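Local atomic coordinates of dermonecrotic toxin (Pasteurella multocida, PDB entry 2EBF), a protein that acts as a potent mitogen and osteolytic toxin that induces bone resorption and is associated with severe progressive atrophic rhinitis in pigs. Residues H265-M270 against L303-A308. Numbering follows the deposited sequence.
Sequences HSYEEM and LGFEQA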
ATOM      1  N   HIS A 265     -18.327   5.747  16.801  1.00 36.69           N
ATOM      2  CA  HIS A 265     -18.606   4.598  15.937  1.00 36.27           C
ATOM      3  C   HIS A 265     -18.313   4.980  14.505  1.00 35.87           C
ATOM      4  O   HIS A 265     -18.731   6.039  14.047  1.00 35.97           O
ATOM      5  CB  HIS A 265     -20.067   4.163  16.020  1.00 36.42           C
ATOM      6  CG  HIS A 265     -20.553   3.913  17.411  1.00 36.99           C
ATOM      7  ND1 HIS A 265     -20.586   2.655  17.969  1.00 38.29           N
ATOM      8  CD2 HIS A 265     -21.038   4.758  18.352  1.00 37.92           C
ATOM      9  CE1 HIS A 265     -21.067   2.734  19.198  1.00 39.43           C
ATOM     10  NE2 HIS A 265     -21.349   3.999  19.452  1.00 38.88           N
ATOM     11  N   SER A 266     -17.618   4.108  13.786  1.00 35.34           N
ATOM     12  CA  SER A 266     -17.278   4.398  12.403  1.00 34.70           C
ATOM     13  C   SER A 266     -18.518   4.336  11.519  1.00 34.76           C
ATOM     14  O   SER A 266     -19.484   3.622  11.820  1.00 34.76           O
ATOM     15  CB  SER A 266     -16.201   3.431  11.905  1.00 34.88           C
ATOM     16  OG  SER A 266     -16.718   2.119  11.767  1.00 33.37           O
ATOM     17  N   TYR A 267     -18.492   5.109  10.439  1.00 34.42           N
ATOM     18  CA  TYR A 267     -19.543   5.104   9.433  1.00 34.37           C
ATOM     19  C   TYR A 267     -19.991   3.686   9.085  1.00 34.10           C
ATOM     20  O   TYR A 267     -21.184   3.381   9.093  1.00 33.97           O
ATOM     21  CB  TYR A 267     -19.044   5.818   8.172  1.00 34.79           C
ATOM     22  CG  TYR A 267     -20.000   5.775   7.005  1.00 35.32           C
ATOM     23  CD1 TYR A 267     -19.570   5.376   5.744  1.00 36.18           C
ATOM     24  CD2 TYR A 267     -21.334   6.140   7.161  1.00 35.69           C
ATOM     25  CE1 TYR A 267     -20.448   5.345   4.665  1.00 37.42           C
ATOM     26  CE2 TYR A 267     -22.218   6.109   6.098  1.00 36.79           C
ATOM     27  CZ  TYR A 267     -21.778   5.712   4.857  1.00 37.00           C
ATOM     28  OH  TYR A 267     -22.669   5.683   3.807  1.00 37.92           O
ATOM     29  N   GLU A 268     -19.020   2.823   8.794  1.00 33.42           N
ATOM     30  CA  GLU A 268     -19.295   1.458   8.342  1.00 33.38           C
ATOM     31  C   GLU A 268     -19.869   0.579   9.442  1.00 33.51           C
ATOM     32  O   GLU A 268     -20.722  -0.275   9.179  1.00 33.43           O
ATOM     33  CB  GLU A 268     -18.030   0.818   7.764  1.00 33.09           C
ATOM     34  CG  GLU A 268     -17.544   1.462   6.470  1.00 32.77           C
ATOM     35  CD  GLU A 268     -16.466   2.512   6.689  1.00 33.53           C
ATOM     36  OE1 GLU A 268     -16.223   2.908   7.855  1.00 31.92           O
ATOM     37  OE2 GLU A 268     -15.853   2.937   5.683  1.00 33.27           O
ATOM     38  N   GLU A 269     -19.398   0.785  10.667  1.00 33.85           N
ATOM     39  CA  GLU A 269     -19.948   0.079  11.814  1.00 34.25           C
ATOM     40  C   GLU A 269     -21.440   0.379  11.960  1.00 34.59           C
ATOM     41  O   GLU A 269     -22.260  -0.530  12.129  1.00 34.40           O
ATOM     42  CB  GLU A 269     -19.213   0.468  13.091  1.00 34.24           C
ATOM     43  CG  GLU A 269     -19.876  -0.086  14.347  1.00 34.78           C
ATOM     44  CD  GLU A 269     -19.221   0.373  15.621  1.00 35.82           C
ATOM     45  OE1 GLU A 269     -19.805   0.142  16.697  1.00 37.30           O
ATOM     46  OE2 GLU A 269     -18.126   0.962  15.560  1.00 36.52           O
ATOM     47  N   MET A 270     -21.786   1.661  11.889  1.00 34.75           N
ATOM     48  CA  MET A 270     -23.176   2.078  11.996  1.00 35.38           C
ATOM     49  C   MET A 270     -24.021   1.554  10.842  1.00 35.43           C
ATOM     50  O   MET A 270     -25.128   1.061  11.063  1.00 35.63           O
ATOM     51  CB  MET A 270     -23.271   3.596  12.075  1.00 35.24           C
ATOM     52  CG  MET A 270     -22.658   4.159  13.326  1.00 34.78           C
ATOM     53  SD  MET A 270     -23.127   5.880  13.515  1.00 37.03           S
ATOM     54  CE  MET A 270     -22.408   6.234  15.111  1.00 35.80           C
ATOM     55  N   LEU A 303     -22.613  15.413   0.199  1.00 38.66           N
ATOM     56  CA  LEU A 303     -21.219  15.260   0.607  1.00 37.07           C
ATOM     57  C   LEU A 303     -20.907  13.801   0.917  1.00 36.35           C
ATOM     58  O   LEU A 303     -21.821  12.982   1.079  1.00 36.26           O
ATOM     59  CB  LEU A 303     -20.919  16.128   1.836  1.00 36.93           C
ATOM     60  CG  LEU A 303     -21.037  17.654   1.709  1.00 36.53           C
ATOM     61  CD1 LEU A 303     -20.507  18.327   2.962  1.00 36.51           C
ATOM     62  CD2 LEU A 303     -20.295  18.161   0.485  1.00 35.14           C
ATOM     63  N   GLY A 304     -19.617  13.474   0.991  1.00 35.00           N
ATOM     64  CA  GLY A 304     -19.188  12.202   1.565  1.00 33.66           C
ATOM     65  C   GLY A 304     -19.321  12.282   3.073  1.00 32.42           C
ATOM     66  O   GLY A 304     -19.242  13.371   3.650  1.00 32.49           O
ATOM     67  N   PHE A 305     -19.533  11.138   3.721  1.00 31.77           N
ATOM     68  CA  PHE A 305     -19.776  11.115   5.169  1.00 30.81           C
ATOM     69  C   PHE A 305     -18.585  11.690   5.920  1.00 30.57           C
ATOM     70  O   PHE A 305     -18.730  12.575   6.775  1.00 30.33           O
ATOM     71  CB  PHE A 305     -20.091   9.696   5.657  1.00 30.72           C
ATOM     72  CG  PHE A 305     -20.514   9.627   7.102  1.00 30.50           C
ATOM     73  CD1 PHE A 305     -21.870   9.664   7.451  1.00 30.25           C
ATOM     74  CD2 PHE A 305     -19.564   9.520   8.115  1.00 29.54           C
ATOM     75  CE1 PHE A 305     -22.268   9.599   8.786  1.00 30.10           C
ATOM     76  CE2 PHE A 305     -19.950   9.459   9.449  1.00 29.84           C
ATOM     77  CZ  PHE A 305     -21.304   9.499   9.788  1.00 29.98           C
ATOM     78  N   GLU A 306     -17.401  11.184   5.587  1.00 29.83           N
ATOM     79  CA  GLU A 306     -16.170  11.651   6.208  1.00 29.44           C
ATOM     80  C   GLU A 306     -15.858  13.091   5.808  1.00 28.81           C
ATOM     81  O   GLU A 306     -15.423  13.880   6.638  1.00 28.59           O
ATOM     82  CB  GLU A 306     -15.010  10.720   5.852  1.00 29.25           C
ATOM     83  CG  GLU A 306     -15.187   9.299   6.391  1.00 30.01           C
ATOM     84  CD  GLU A 306     -15.925   8.373   5.434  1.00 30.23           C
ATOM     85  OE1 GLU A 306     -16.365   8.831   4.356  1.00 28.64           O
ATOM     86  OE2 GLU A 306     -16.052   7.176   5.761  1.00 30.54           O
ATOM     87  N   GLN A 307     -16.089  13.423   4.535  1.00 28.75           N
ATOM     88  CA  GLN A 307     -15.924  14.794   4.037  1.00 28.83           C
ATOM     89  C   GLN A 307     -16.697  15.800   4.891  1.00 29.21           C
ATOM     90  O   GLN A 307     -16.217  16.899   5.169  1.00 28.90           O
ATOM     91  CB  GLN A 307     -16.394  14.903   2.580  1.00 28.77           C
ATOM     92  CG  GLN A 307     -16.240  16.311   2.002  1.00 28.30           C
ATOM     93  CD  GLN A 307     -16.759  16.456   0.590  1.00 28.80           C
ATOM     94  OE1 GLN A 307     -16.290  17.310  -0.170  1.00 30.47           O
ATOM     95  NE2 GLN A 307     -17.727  15.632   0.226  1.00 28.11           N
ATOM     96  N   ALA A 308     -17.894  15.398   5.316  1.00 29.33           N
ATOM     97  CA  ALA A 308     -18.795  16.259   6.067  1.00 29.38           C
ATOM     98  C   ALA A 308     -18.494  16.304   7.565  1.00 29.64           C
ATOM     99  O   ALA A 308     -18.571  17.374   8.181  1.00 29.28           O
ATOM    100  CB  ALA A 308     -20.249  15.818   5.835  1.00 29.43           C
TER
HETATM  101  O   HOH W   1     -15.630   5.040   4.233  1.00 37.12           O
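An offset aromatic stack between Y267 and F305 joins the first turns of two short helices, 267-273 and 305-309, in the C2 region of the toxin's C-terminal fragment. The ring centroids lie 4.6 Å apart with the planes inclined by 20°, and the closest carbons are CD2 of Y267 and CD1 of F305, at 3.6 Å. Both side chains set CG anti to the backbone N (chi1 175° in Y267), which carries each ring out from its own helix and lays it against the base of the other. The overlap is therefore reciprocal: CB of F305 sits over the centre of the tyrosine ring, 4.0 Å from its centroid, whereas CB of Y267 meets the phenylalanine face off-centre. F293 of helix 288-300 touches Y267, and Y205 packs edge-to-face on F305 while its OH bonds to Y267 N, so the pair belongs to a larger aromatic cluster. On the 265-270 side, S266 is the N-cap, its OG accepting from E269 N, and H265 ND1 donates almost straight (177°) to E269 OE1. Beside the stack the carboxylates of E268 and E306 approach each other, and OE2 of E306 reaches Y267 obliquely, the carboxylate standing nearly perpendicular to the ring. N465 N also bonds to E268 OE2, which probably eases the repulsion between the two acids. A single water bridges them, donating to OE2 of E268 at 2.6 Å and to OE2 of E306 at 2.7 Å.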